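Local coordinates for probable acetyltransferases (Chromobacterium violaceum, PDB 3PZJ), which probably transfers an acetyl group from acetyl-coenzyme A to an amine acceptor, possibly the amino terminus of a protein, at the interface of chains A and B. Residues are numbered along the deposited sequence; one frame, centred on the assembly and turned at random. Chains: chain A/B, Probable acetyltransferases.

Contact 1: the interface of chains A and B. Residues chain A 181-183, 185; chain B 155, 157, 179, 197.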
ATOM      1  N   THR A 181      -7.969 -10.074  -4.456  1.00 21.08           N
ATOM      2  CA  THR A 181      -7.931  -9.181  -5.563  1.00 20.91           C
ATOM      3  C   THR A 181      -8.562  -7.838  -5.221  1.00 21.33           C
ATOM      4  O   THR A 181      -9.658  -7.757  -4.779  1.00 22.54           O
ATOM      5  CB  THR A 181      -8.673  -9.759  -6.769  1.00 22.74           C
ATOM      6  OG1 THR A 181      -8.136 -11.021  -7.134  1.00 21.65           O
ATOM      7  CG2 THR A 181      -8.610  -8.799  -7.939  1.00 25.22           C
ATOM      8  N   LEU A 182      -7.774  -6.804  -5.449  1.00 21.09           N
ATOM      9  CA  LEU A 182      -8.153  -5.430  -5.264  0.50 21.13           C
ATOM     10  C   LEU A 182      -8.841  -4.947  -6.560  1.00 21.24           C
ATOM     11  O   LEU A 182      -8.180  -4.641  -7.576  1.00 22.28           O
ATOM     12  CB  LEU A 182      -6.935  -4.592  -4.918  0.50 20.93           C
ATOM     13  CG  LEU A 182      -6.458  -4.502  -3.476  0.50 23.08           C
ATOM     14  CD1 LEU A 182      -6.822  -5.723  -2.633  0.50 27.73           C
ATOM     15  CD2 LEU A 182      -4.962  -4.103  -3.402  0.50 24.25           C
ATOM     16  N   ARG A 183     -10.178  -4.867  -6.516  1.00 22.34           N
ATOM     17  CA  ARG A 183     -10.929  -4.563  -7.675  1.00 22.96           C
ATOM     18  C   ARG A 183     -10.867  -3.066  -7.998  1.00 23.99           C
ATOM     19  O   ARG A 183     -11.034  -2.252  -7.116  1.00 24.89           O
ATOM     20  CB  ARG A 183     -12.379  -4.977  -7.469  1.00 25.17           C
ATOM     21  CG  ARG A 183     -12.580  -6.472  -6.955  1.00 26.06           C
ATOM     22  CD  ARG A 183     -14.034  -6.645  -6.500  1.00 27.72           C
ATOM     23  NE  ARG A 183     -14.301  -5.685  -5.428  1.00 27.89           N
ATOM     24  CZ  ARG A 183     -15.510  -5.266  -5.081  1.00 29.07           C
ATOM     25  NH1 ARG A 183     -16.586  -5.761  -5.698  1.00 28.71           N
ATOM     26  NH2 ARG A 183     -15.652  -4.391  -4.089  1.00 28.05           N
ATOM     27  N   ALA A 185      -8.452  -1.208  -8.763  1.00 22.99           N
ATOM     28  CA  ALA A 185      -7.367  -0.642  -7.971  1.00 24.20           C
ATOM     29  C   ALA A 185      -6.701   0.486  -8.720  1.00 24.94           C
ATOM     30  O   ALA A 185      -6.305   1.531  -8.118  1.00 25.49           O
ATOM     31  CB  ALA A 185      -6.347  -1.751  -7.640  1.00 24.03           C
TER
ATOM     32  N   ARG B 155     -13.013   3.485  -6.576  1.00 25.16           N
ATOM     33  CA  ARG B 155     -12.729   2.509  -5.519  1.00 24.89           C
ATOM     34  C   ARG B 155     -12.507   3.237  -4.221  1.00 25.46           C
ATOM     35  O   ARG B 155     -11.699   4.159  -4.174  1.00 26.01           O
ATOM     36  CB  ARG B 155     -11.464   1.739  -5.866  1.00 23.83           C
ATOM     37  CG  ARG B 155     -10.937   0.835  -4.673  1.00 23.73           C
ATOM     38  CD  ARG B 155      -9.645   0.124  -5.033  1.00 23.94           C
ATOM     39  NE  ARG B 155      -9.165  -0.610  -3.867  1.00 26.60           N
ATOM     40  CZ  ARG B 155      -9.573  -1.855  -3.585  1.00 25.66           C
ATOM     41  NH1 ARG B 155     -10.499  -2.465  -4.339  1.00 23.73           N
ATOM     42  NH2 ARG B 155      -9.154  -2.428  -2.510  1.00 23.98           N
ATOM     43  N   GLU B 157     -11.645   2.091  -0.297  1.00 24.05           N
ATOM     44  CA  GLU B 157     -11.218   0.994   0.532  1.00 23.70           C
ATOM     45  C   GLU B 157     -11.502   1.306   1.956  1.00 22.81           C
ATOM     46  O   GLU B 157     -11.531   2.471   2.360  1.00 22.76           O
ATOM     47  CB  GLU B 157      -9.708   0.849   0.391  1.00 24.91           C
ATOM     48  CG  GLU B 157      -9.197  -0.457   0.224  1.00 32.03           C
ATOM     49  CD  GLU B 157      -7.704  -0.445  -0.098  1.00 30.56           C
ATOM     50  OE1 GLU B 157      -7.367  -0.837  -1.194  1.00 28.82           O
ATOM     51  OE2 GLU B 157      -6.901  -0.011   0.733  1.00 31.44           O
ATOM     52  N   GLU B 179     -12.408  -8.237   0.445  1.00 24.70           N
ATOM     53  CA  GLU B 179     -11.552  -8.703  -0.653  1.00 24.97           C
ATOM     54  C   GLU B 179     -10.486  -9.675  -0.217  1.00 24.94           C
ATOM     55  O   GLU B 179     -10.096 -10.557  -0.971  1.00 25.92           O
ATOM     56  CB  GLU B 179     -10.873  -7.500  -1.332  1.00 24.37           C
ATOM     57  CG  GLU B 179     -11.865  -6.711  -2.217  1.00 23.76           C
ATOM     58  CD  GLU B 179     -11.230  -5.542  -2.943  1.00 28.06           C
ATOM     59  OE1 GLU B 179     -10.190  -4.977  -2.449  1.00 25.88           O
ATOM     60  OE2 GLU B 179     -11.824  -5.125  -3.984  1.00 28.98           O
ATOM     61  N   VAL B 197      -8.987  -6.218   4.183  1.00 22.72           N
ATOM     62  CA  VAL B 197      -9.220  -5.181   3.151  1.00 21.01           C
ATOM     63  C   VAL B 197     -10.627  -5.334   2.548  1.00 22.15           C
ATOM     64  O   VAL B 197     -11.010  -6.423   2.042  1.00 20.98           O
ATOM     65  CB  VAL B 197      -8.158  -5.279   2.052  1.00 21.39           C
ATOM     66  CG1 VAL B 197      -8.491  -4.263   0.873  1.00 20.94           C
ATOM     67  CG2 VAL B 197      -6.690  -5.131   2.625  1.00 22.20           C
TER
HETATM   68  O   HOH W   1     -10.592 -11.164  -3.637  1.00 22.66           O
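B:Glu179 meets A:Leu182 and A:Arg183 where two copies of a GNAT-fold acetyltransferase pack around a two-fold axis; whether this pair forms in solution the structure alone does not show. Chain A brings the end of strand 177-182 and the next residue, A:Arg183; chain B brings B:Glu179 from within its strand 177-182 and B:Arg155 from strand 155-161.

The charged contacts centre on one carboxylate oxygen. A:Arg183 NE forms a salt bridge to B:Glu179 OE2 at 2.9 Å on the anti lone pair, the guanidinium almost perpendicular to the carboxylate (86°). A bend at chi3 (-59°) turns this NE toward the acid. B:Arg155 NH1 takes the syn lone pair of OE2, while its NH2 bonds B:Glu179 OE1 at 2.8 Å, an end-on pairing within chain B. B:Glu157 OE1 holds B:Arg155 NH2 at 2.7 Å, helping fix the guanidinium's rotation; the acids probably offset the nearby arginine charges.

Among backbone hydrogen bonds, A:Arg183 N reaches B:Glu179 OE2 at 3.0 Å from above the carboxylate plane. B:Arg155 NH1 donates to A:Arg183 O at 2.8 Å, bent at the hydrogen. A water joins A:Thr181 N to B:Glu179 O.

In the apolar packing, A:Leu182 lays CB over the rim of one face of the B:Arg155 guanidinium, a flat surface that accepts an aliphatic neighbour.

Contact 2: the interface of chains A and B. Residues chain A 20, 23, 117, 154; chain B 187, 190-192.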
ATOM      1  N   LEU A  20       5.728 -10.149  19.777  1.00 40.45           N
ATOM      2  CA  LEU A  20       6.797 -10.658  18.928  1.00 40.95           C
ATOM      3  C   LEU A  20       8.120 -10.390  19.609  1.00 46.78           C
ATOM      4  O   LEU A  20       8.370  -9.218  19.973  1.00 48.96           O
ATOM      5  CB  LEU A  20       6.809  -9.946  17.577  1.00 40.67           C
ATOM      6  CG  LEU A  20       5.545 -10.151  16.787  1.00 38.20           C
ATOM      7  CD1 LEU A  20       5.452  -9.225  15.530  1.00 37.35           C
ATOM      8  CD2 LEU A  20       5.439 -11.618  16.402  1.00 39.18           C
ATOM      9  N   TRP A  23      11.488  -7.931  18.152  1.00 43.20           N
ATOM     10  CA  TRP A  23      11.064  -7.170  16.965  1.00 40.12           C
ATOM     11  C   TRP A  23      11.889  -5.883  16.840  1.00 38.86           C
ATOM     12  O   TRP A  23      12.152  -5.181  17.834  1.00 38.19           O
ATOM     13  CB  TRP A  23       9.565  -6.818  16.985  1.00 40.28           C
ATOM     14  CG  TRP A  23       9.254  -5.868  15.888  1.00 39.62           C
ATOM     15  CD1 TRP A  23       8.947  -4.540  16.025  1.00 43.22           C
ATOM     16  CD2 TRP A  23       9.413  -6.102  14.474  1.00 37.64           C
ATOM     17  NE1 TRP A  23       8.835  -3.956  14.785  1.00 45.13           N
ATOM     18  CE2 TRP A  23       9.080  -4.895  13.813  1.00 38.29           C
ATOM     19  CE3 TRP A  23       9.783  -7.220  13.706  1.00 37.14           C
ATOM     20  CZ2 TRP A  23       9.136  -4.754  12.437  1.00 34.69           C
ATOM     21  CZ3 TRP A  23       9.796  -7.089  12.314  1.00 34.39           C
ATOM     22  CH2 TRP A  23       9.498  -5.856  11.708  1.00 33.81           C
ATOM     23  N   HIS A 117       7.407  -1.875   9.515  1.00 26.89           N
ATOM     24  CA  HIS A 117       6.449  -2.998   9.626  1.00 26.31           C
ATOM     25  C   HIS A 117       6.939  -4.294   9.086  1.00 25.31           C
ATOM     26  O   HIS A 117       6.223  -5.294   9.139  1.00 27.59           O
ATOM     27  CB  HIS A 117       5.176  -2.575   8.922  1.00 27.32           C
ATOM     28  CG  HIS A 117       4.451  -1.582   9.731  1.00 31.02           C
ATOM     29  ND1 HIS A 117       4.081  -1.882  11.021  1.00 31.99           N
ATOM     30  CD2 HIS A 117       4.189  -0.261   9.550  1.00 31.43           C
ATOM     31  CE1 HIS A 117       3.555  -0.802  11.581  1.00 35.94           C
ATOM     32  NE2 HIS A 117       3.586   0.183  10.707  1.00 31.84           N
ATOM     33  N   ARG A 154       9.049  -9.475   7.377  1.00 21.92           N
ATOM     34  CA  ARG A 154       8.033 -10.476   7.801  1.00 22.53           C
ATOM     35  C   ARG A 154       7.080 -10.897   6.687  1.00 21.18           C
ATOM     36  O   ARG A 154       6.503 -11.960   6.742  1.00 21.64           O
ATOM     37  CB  ARG A 154       7.173  -9.884   8.939  1.00 23.34           C
ATOM     38  CG  ARG A 154       7.927  -9.627  10.181  1.00 26.91           C
ATOM     39  CD  ARG A 154       7.051  -9.109  11.290  1.00 24.46           C
ATOM     40  NE  ARG A 154       6.240 -10.147  11.783  1.00 24.93           N
ATOM     41  CZ  ARG A 154       4.924 -10.141  11.885  1.00 24.97           C
ATOM     42  NH1 ARG A 154       4.199  -9.159  11.432  1.00 26.02           N
ATOM     43  NH2 ARG A 154       4.325 -11.227  12.389  1.00 28.16           N
TER
ATOM     44  N   VAL B 187       3.343  -4.589  12.326  1.00 24.48           N
ATOM     45  CA  VAL B 187       3.659  -4.869  13.779  1.00 24.09           C
ATOM     46  C   VAL B 187       3.168  -3.624  14.480  1.00 26.52           C
ATOM     47  O   VAL B 187       3.670  -2.522  14.201  1.00 25.70           O
ATOM     48  CB  VAL B 187       5.114  -5.105  13.984  1.00 24.83           C
ATOM     49  CG1 VAL B 187       5.452  -5.356  15.430  1.00 26.83           C
ATOM     50  CG2 VAL B 187       5.486  -6.374  13.169  1.00 23.57           C
ATOM     51  N   ARG B 190       4.372  -4.077  19.043  1.00 34.18           N
ATOM     52  CA  ARG B 190       5.120  -5.336  19.175  1.00 35.24           C
ATOM     53  C   ARG B 190       4.239  -6.605  19.009  1.00 35.20           C
ATOM     54  O   ARG B 190       4.748  -7.732  19.298  1.00 34.99           O
ATOM     55  CB  ARG B 190       6.013  -5.405  20.443  1.00 37.28           C
ATOM     56  CG  ARG B 190       7.194  -4.391  20.497  1.00 40.18           C
ATOM     57  CD  ARG B 190       8.175  -4.583  21.754  1.00 44.35           C
ATOM     58  NE  ARG B 190       9.268  -3.602  21.642  1.00 46.97           N
ATOM     59  CZ  ARG B 190      10.363  -3.756  20.881  1.00 48.70           C
ATOM     60  NH1 ARG B 190      11.261  -2.757  20.818  1.00 46.87           N
ATOM     61  NH2 ARG B 190      10.629  -4.939  20.260  1.00 45.99           N
ATOM     62  N   ARG B 191       2.986  -6.437  18.499  1.00 33.41           N
ATOM     63  CA  ARG B 191       2.089  -7.588  18.151  1.00 32.78           C
ATOM     64  C   ARG B 191       1.813  -7.700  16.637  1.00 29.89           C
ATOM     65  O   ARG B 191       1.834  -6.699  15.922  1.00 28.02           O
ATOM     66  CB  ARG B 191       0.764  -7.506  18.824  1.00 34.58           C
ATOM     67  CG  ARG B 191       0.865  -7.745  20.333  1.00 40.08           C
ATOM     68  CD  ARG B 191      -0.533  -7.989  20.890  1.00 46.38           C
ATOM     69  NE  ARG B 191      -0.381  -8.492  22.245  1.00 51.80           N
ATOM     70  CZ  ARG B 191      -0.125  -7.720  23.286  1.00 56.65           C
ATOM     71  NH1 ARG B 191      -0.060  -6.399  23.152  1.00 56.31           N
ATOM     72  NH2 ARG B 191       0.034  -8.278  24.476  1.00 59.62           N
ATOM     73  N   ASN B 192       1.529  -8.914  16.171  1.00 27.70           N
ATOM     74  CA  ASN B 192       1.148  -9.093  14.788  1.00 27.62           C
ATOM     75  C   ASN B 192      -0.164  -8.383  14.404  1.00 27.14           C
ATOM     76  O   ASN B 192      -1.142  -8.442  15.148  1.00 26.74           O
ATOM     77  CB  ASN B 192       0.947 -10.559  14.454  1.00 26.98           C
ATOM     78  CG  ASN B 192       0.653 -10.762  12.940  1.00 26.40           C
ATOM     79  OD1 ASN B 192       1.472 -10.446  12.081  1.00 24.36           O
ATOM     80  ND2 ASN B 192      -0.531 -11.198  12.636  1.00 26.86           N
TER
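Between A:Trp23 and B:Val187 lies a mixed apolar and hydrogen-bonded interface, in which the loop carrying A:Leu20 and A:Trp23 of one copy covers the hairpin of strands 185-188 and 191-201 of the other, joining the two subunits of the deposited dimer. B:Val187 sets both methyls against one face of the indole: CG1 lies 3.7 Å from the centroid of the five-membered ring and CG2 4.0 Å from that of the six-membered ring. With CG1 anti to its backbone N (chi1 179°), the branched side chain spreads across the broad aromatic surface. A:Leu20 CD1 comes tip to tip against the valine and also sits over the centre of the A:Arg154 guanidinium face.

That leaves the guanidinium edge for polar work. A:Arg154 NH1 and NH2 both donate end-on to B:Asn192 OD1, at 3.1 and 3.0 Å, the planes steeply inclined (70°); NH1 lies in the plane of the amide carbonyl, NH2 above it. An asparagine suits the place because its carbonyl oxygen can accept twice. A:His117 ND1 accepts from B:Val187 N at 3.1 Å, slightly tilted from the imidazole plane. At the hairpin turn B:Arg190 O receives A:Leu20 N at 2.7 Å, and the extended B:Arg190 side chain carries NH2 to A:Trp23 O at 2.9 Å. The site thus fixes an N-terminal loop on the partner's hairpin and probably helps stabilise the pair of acetyltransferase subunits.

Contact 3: the interface of chains A and B. Residues chain A 184, 186-187, 192; chain B 154-155, 202.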
ATOM      1  N   GLN A 184     -10.790  -2.736  -9.288  1.00 24.97           N
ATOM      2  CA  GLN A 184     -10.659  -1.336  -9.755  1.00 25.56           C
ATOM      3  C   GLN A 184      -9.591  -0.567  -8.942  1.00 24.21           C
ATOM      4  O   GLN A 184      -9.780   0.610  -8.595  1.00 25.63           O
ATOM      5  CB  GLN A 184     -12.008  -0.574  -9.724  1.00 25.98           C
ATOM      6  CG  GLN A 184     -13.080  -1.352 -10.489  1.00 27.62           C
ATOM      7  CD  GLN A 184     -14.390  -0.595 -10.695  1.00 30.21           C
ATOM      8  OE1 GLN A 184     -14.635   0.477 -10.114  1.00 33.92           O
ATOM      9  NE2 GLN A 184     -15.249  -1.183 -11.483  1.00 24.96           N
HETATM   10  N   MSE A 186      -6.564   0.298 -10.038  1.00 25.97           N
HETATM   11  CA  MSE A 186      -5.910   1.292 -10.883  1.00 27.86           C
HETATM   12  C   MSE A 186      -6.584   1.534 -12.259  1.00 28.04           C
HETATM   13  O   MSE A 186      -7.366   0.744 -12.727  1.00 26.25           O
HETATM   14  CB  MSE A 186      -4.430   0.853 -11.137  1.00 28.66           C
HETATM   15  CG  MSE A 186      -3.580   0.783  -9.940  1.00 30.10           C
HETATM   16 SE   MSE A 186      -1.848  -0.230 -10.131  0.80 37.21          SE
HETATM   17  CE  MSE A 186      -1.099   1.086 -11.319  1.00 41.95           C
ATOM     18  N   VAL A 187      -6.251   2.658 -12.873  1.00 29.13           N
ATOM     19  CA  VAL A 187      -6.527   2.863 -14.271  1.00 31.03           C
ATOM     20  C   VAL A 187      -5.189   2.867 -14.972  1.00 30.76           C
ATOM     21  O   VAL A 187      -4.341   3.745 -14.718  1.00 34.47           O
ATOM     22  CB  VAL A 187      -7.289   4.186 -14.478  1.00 32.50           C
ATOM     23  CG1 VAL A 187      -7.461   4.516 -16.000  1.00 30.82           C
ATOM     24  CG2 VAL A 187      -8.647   4.059 -13.828  1.00 32.72           C
ATOM     25  N   ASN A 192      -9.328  -0.442 -16.953  1.00 30.14           N
ATOM     26  CA  ASN A 192      -9.375  -0.916 -15.605  1.00 29.80           C
ATOM     27  C   ASN A 192      -8.249  -1.916 -15.313  1.00 29.01           C
ATOM     28  O   ASN A 192      -7.859  -2.736 -16.166  1.00 29.99           O
ATOM     29  CB  ASN A 192     -10.706  -1.607 -15.352  1.00 30.28           C
ATOM     30  CG  ASN A 192     -10.794  -2.108 -13.958  1.00 28.02           C
ATOM     31  OD1 ASN A 192     -10.982  -1.297 -13.066  1.00 29.35           O
ATOM     32  ND2 ASN A 192     -10.684  -3.436 -13.739  1.00 22.79           N
TER
ATOM     33  N   ARG B 154     -13.474   5.727  -8.176  1.00 25.86           N
ATOM     34  CA  ARG B 154     -13.856   4.362  -8.672  1.00 27.38           C
ATOM     35  C   ARG B 154     -13.848   3.251  -7.583  1.00 26.12           C
ATOM     36  O   ARG B 154     -14.609   2.257  -7.606  1.00 26.78           O
ATOM     37  CB  ARG B 154     -12.854   3.977  -9.767  1.00 26.54           C
ATOM     38  CG  ARG B 154     -12.889   4.907 -10.992  1.00 29.92           C
ATOM     39  CD  ARG B 154     -12.070   4.338 -12.099  1.00 29.46           C
ATOM     40  NE  ARG B 154     -12.792   3.228 -12.736  1.00 31.64           N
ATOM     41  CZ  ARG B 154     -12.294   2.025 -12.986  1.00 32.31           C
ATOM     42  NH1 ARG B 154     -11.062   1.666 -12.585  1.00 34.03           N
ATOM     43  NH2 ARG B 154     -13.063   1.108 -13.550  1.00 31.31           N
ATOM     44  N   ARG B 155     -13.013   3.485  -6.576  1.00 25.16           N
ATOM     45  CA  ARG B 155     -12.729   2.509  -5.519  1.00 24.89           C
ATOM     46  C   ARG B 155     -12.507   3.237  -4.221  1.00 25.46           C
ATOM     47  O   ARG B 155     -11.699   4.159  -4.174  1.00 26.01           O
ATOM     48  CB  ARG B 155     -11.464   1.739  -5.866  1.00 23.83           C
ATOM     49  CG  ARG B 155     -10.937   0.835  -4.673  1.00 23.73           C
ATOM     50  CD  ARG B 155      -9.645   0.124  -5.033  1.00 23.94           C
ATOM     51  NE  ARG B 155      -9.165  -0.610  -3.867  1.00 26.60           N
ATOM     52  CZ  ARG B 155      -9.573  -1.855  -3.585  1.00 25.66           C
ATOM     53  NH1 ARG B 155     -10.499  -2.465  -4.339  1.00 23.73           N
ATOM     54  NH2 ARG B 155      -9.154  -2.428  -2.510  1.00 23.98           N
ATOM     55  N   ASP B 202     -17.506   2.145  -7.552  1.00 31.03           N
ATOM     56  CA  ASP B 202     -18.470   3.157  -7.970  1.00 33.14           C
ATOM     57  C   ASP B 202     -19.785   2.489  -8.495  1.00 34.08           C
ATOM     58  O   ASP B 202     -20.894   2.966  -8.170  1.00 35.61           O
ATOM     59  CB  ASP B 202     -17.912   4.144  -9.014  1.00 34.40           C
ATOM     60  CG  ASP B 202     -17.157   3.452 -10.205  1.00 37.13           C
ATOM     61  OD1 ASP B 202     -16.656   4.260 -11.003  1.00 42.18           O
ATOM     62  OD2 ASP B 202     -17.127   2.179 -10.380  1.00 34.68           O
TER
HETATM   63  O   HOH W   2      -9.448   2.577 -10.416  1.00 31.76           O
HETATM   64  O   HOH W   3     -17.953  -0.740 -10.630  1.00 35.92           O
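A:Gln184 lays its amide against the guanidinium of B:Arg154, the two planes only 13° apart and stacked; as modelled, OE1 is the amide atom 3.8 Å above the guanidinium plane of B:Arg154, toward its rim. The glutamine chain is extended beyond CG (chi2 -171°), which brings a long, flat end group across the arginine. A glutamine can do this without adding a like charge. In the apolar contacts, A:Val187 crosses B:Arg154 at about a right angle and touches CD with its CG2 at 3.8 Å.

Hydrogen bonding uses the edge of the same arginine. NH1 of B:Arg154 meets A:Asn192 OD1 on a lone pair at 3.0 Å, whereas NH2 approaches that oxygen well tilted from the carbonyl plane. Stacking and this paired grip together should restrain the rotation of the guanidinium.

Two waters extend the polar contact. One links B:Arg154 NH1, at 2.9 Å, to the backbone A:Gln184 O; the other, as modelled, joins A:Gln184 NE2 to B:Asp202 OD2 at the start of helix 202-206. The amide orientation is doubtful: A:Gln184 OE1 lies 3.0 Å from B:Asp202 OD2 and 3.1 Å from B:Arg154 O, all expected acceptors. Turned over, the amide would place its nitrogen where it could donate to them. The site seats the loop residue before strand 185-188 against the partner's arginine and C-terminal helix, and probably helps hold the two subunits together.

Contact 1 and contact 3 are neighbours, their C-alpha centres about 9 Å apart, and share B:Arg155; consecutive chain A residues from strand 177-182 into strand 185-188 run through both. Contact 2 has its C-alpha centre about 24 Å from that of contact 1 and about 32 Å from that of contact 3, yet uses the same hairpin from the other chain. The roles of Arg154, Val187 and Asn192 in contact 2 recur with chains exchanged in contact 3, as two-fold symmetry requires. The charged cluster of contact 1 thus lies between outer patches, and grips spread this widely should resist rocking of one subunit on the other.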